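Side-chain contact in domain of unknown function (Pectobacterium atrosepticum SCRI1043, PDB 3CJL), which is of unknown function, a small DUF3861-family protein that pairs with a second copy of itself in the crystal: residues A50-V53 with G54-F58. Residues are numbered along the deposited sequence; the frame is centred on the assembly and turned at random.
Sequences AFMV and GLKLF. With EDO (1,2-ethanediol), chain C.
Lys56, the one charged residue in this otherwise apolar helical segment, lays its aliphatic part beside selenomethionine Met52, with CD of Lys56 4.0 Å from CE of Met52. With CG anti to its carbonyl carbon (chi1 -58°), Lys56 sets CG 3.1 Å from Met52 O; bends at chi2 and chi3 then steer the rest of the chain, and NZ leads off to a salt bridge with Asp28. Lys56 NZ also donates to O2 of a 1,2-ethanediol, probably from the crystallisation liquor, 3.2 Å away. One residue back, Phe51 and Leu55 run side by side; the ring meets the leucine through Phe51 CZ, 4.1 Å from Leu55 CD2, in an oblique approach. Val53 holds CG1 anti to the backbone N (chi1 169°), and that methyl lies 4.0 Å from Leu57 CD1. Met52 packs on helix 30-37, Phe51 and Leu55 on helix 75-86, and Phe51 and Val53 also meet Phe71 and Leu57 of the second subunit. Four backbone bonds, from Gly54 N to Ala50 O through Leu57 N to Val53 O, give the regular i to i+4 spacing of an alpha-helix, here the buried middle of helix 45-64 at the dimer interface.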
loop_
_atom_site.group_PDB
_atom_site.type_symbol
_atom_site.label_atom_id
_atom_site.label_comp_id
_atom_site.label_asym_id
_atom_site.label_seq_id
_atom_site.Cartn_x
_atom_site.Cartn_y
_atom_site.Cartn_z
ATOM N N ALA A 50 3.703 -7.308 -3.499
ATOM C CA ALA A 50 3.753 -5.829 -3.390
ATOM C C ALA A 50 2.358 -5.169 -3.478
ATOM O O ALA A 50 2.010 -4.297 -2.711
ATOM C CB ALA A 50 4.685 -5.244 -4.492
ATOM N N PHE A 51 1.578 -5.619 -4.440
ATOM C CA PHE A 51 0.223 -5.140 -4.675
ATOM C C PHE A 51 -0.670 -5.370 -3.466
ATOM O O PHE A 51 -1.359 -4.450 -3.029
ATOM C CB PHE A 51 -0.311 -5.794 -5.975
ATOM C CG PHE A 51 -1.782 -5.928 -6.061
ATOM C CD1 PHE A 51 -2.582 -4.860 -6.395
ATOM C CD2 PHE A 51 -2.374 -7.155 -5.852
ATOM C CE1 PHE A 51 -3.956 -5.034 -6.472
ATOM C CE2 PHE A 51 -3.725 -7.306 -5.936
ATOM C CZ PHE A 51 -4.507 -6.250 -6.242
HETATM N N MSE A 52 -0.629 -6.575 -2.914
HETATM C CA MSE A 52 -1.451 -6.939 -1.754
HETATM C C MSE A 52 -1.017 -6.232 -0.481
HETATM O O MSE A 52 -1.851 -5.763 0.272
HETATM C CB MSE A 52 -1.444 -8.451 -1.570
HETATM C CG MSE A 52 -2.243 -9.193 -2.669
HETATM SE SE MSE A 52 -4.191 -8.802 -2.690
HETATM C CE MSE A 52 -4.426 -8.894 -0.773
ATOM N N VAL A 53 0.288 -6.111 -0.254
ATOM C CA VAL A 53 0.797 -5.366 0.910
ATOM C C VAL A 53 0.394 -3.897 0.820
ATOM O O VAL A 53 -0.102 -3.320 1.790
ATOM C CB VAL A 53 2.337 -5.487 1.042
ATOM C CG1 VAL A 53 2.894 -4.494 2.074
ATOM C CG2 VAL A 53 2.719 -6.913 1.414
ATOM N N GLY A 54 0.607 -3.305 -0.347
ATOM C CA GLY A 54 0.300 -1.909 -0.574
ATOM C C GLY A 54 -1.163 -1.581 -0.415
ATOM O O GLY A 54 -1.504 -0.627 0.276
ATOM N N LEU A 55 -2.010 -2.395 -1.038
ATOM C CA LEU A 55 -3.475 -2.275 -0.943
ATOM C C LEU A 55 -4.053 -2.388 0.498
ATOM O O LEU A 55 -4.948 -1.631 0.874
ATOM C CB LEU A 55 -4.098 -3.357 -1.817
ATOM C CG LEU A 55 -5.603 -3.413 -1.997
ATOM C CD1 LEU A 55 -6.062 -2.171 -2.713
ATOM C CD2 LEU A 55 -5.950 -4.672 -2.773
ATOM N N LYS A 56 -3.577 -3.367 1.270
ATOM C CA LYS A 56 -3.997 -3.532 2.659
ATOM C C LYS A 56 -3.514 -2.375 3.544
ATOM O O LYS A 56 -4.237 -1.940 4.423
ATOM C CB LYS A 56 -3.521 -4.862 3.254
ATOM C CG LYS A 56 -3.950 -6.146 2.548
ATOM C CD LYS A 56 -5.404 -6.215 2.096
ATOM C CE LYS A 56 -6.358 -6.391 3.212
ATOM N NZ LYS A 56 -7.744 -6.641 2.632
ATOM N N LEU A 57 -2.304 -1.873 3.312
ATOM C CA LEU A 57 -1.803 -0.715 4.055
ATOM C C LEU A 57 -2.640 0.519 3.779
ATOM O O LEU A 57 -3.151 1.107 4.710
ATOM C CB LEU A 57 -0.331 -0.414 3.743
ATOM C CG LEU A 57 0.711 -1.336 4.379
ATOM C CD1 LEU A 57 2.107 -1.006 3.831
ATOM C CD2 LEU A 57 0.665 -1.248 5.914
ATOM N N PHE A 58 -2.812 0.903 2.514
ATOM C CA PHE A 58 -3.559 2.136 2.231
ATOM C C PHE A 58 -5.066 1.973 2.444
ATOM O O PHE A 58 -5.702 2.902 2.911
ATOM C CB PHE A 58 -3.094 2.838 0.920
ATOM C CG PHE A 58 -3.971 2.641 -0.282
ATOM C CD1 PHE A 58 -5.104 3.422 -0.455
ATOM C CD2 PHE A 58 -3.583 1.788 -1.318
ATOM C CE1 PHE A 58 -5.902 3.283 -1.574
ATOM C CE2 PHE A 58 -4.363 1.655 -2.468
ATOM C CZ PHE A 58 -5.527 2.400 -2.590
HETATM C C1 EDO C . -8.614 -10.481 -0.906
HETATM O O1 EDO C . -8.194 -10.471 -2.279
HETATM C C2 EDO C . -8.637 -9.056 -0.353
HETATM O O2 EDO C . -9.006 -9.052 1.039
#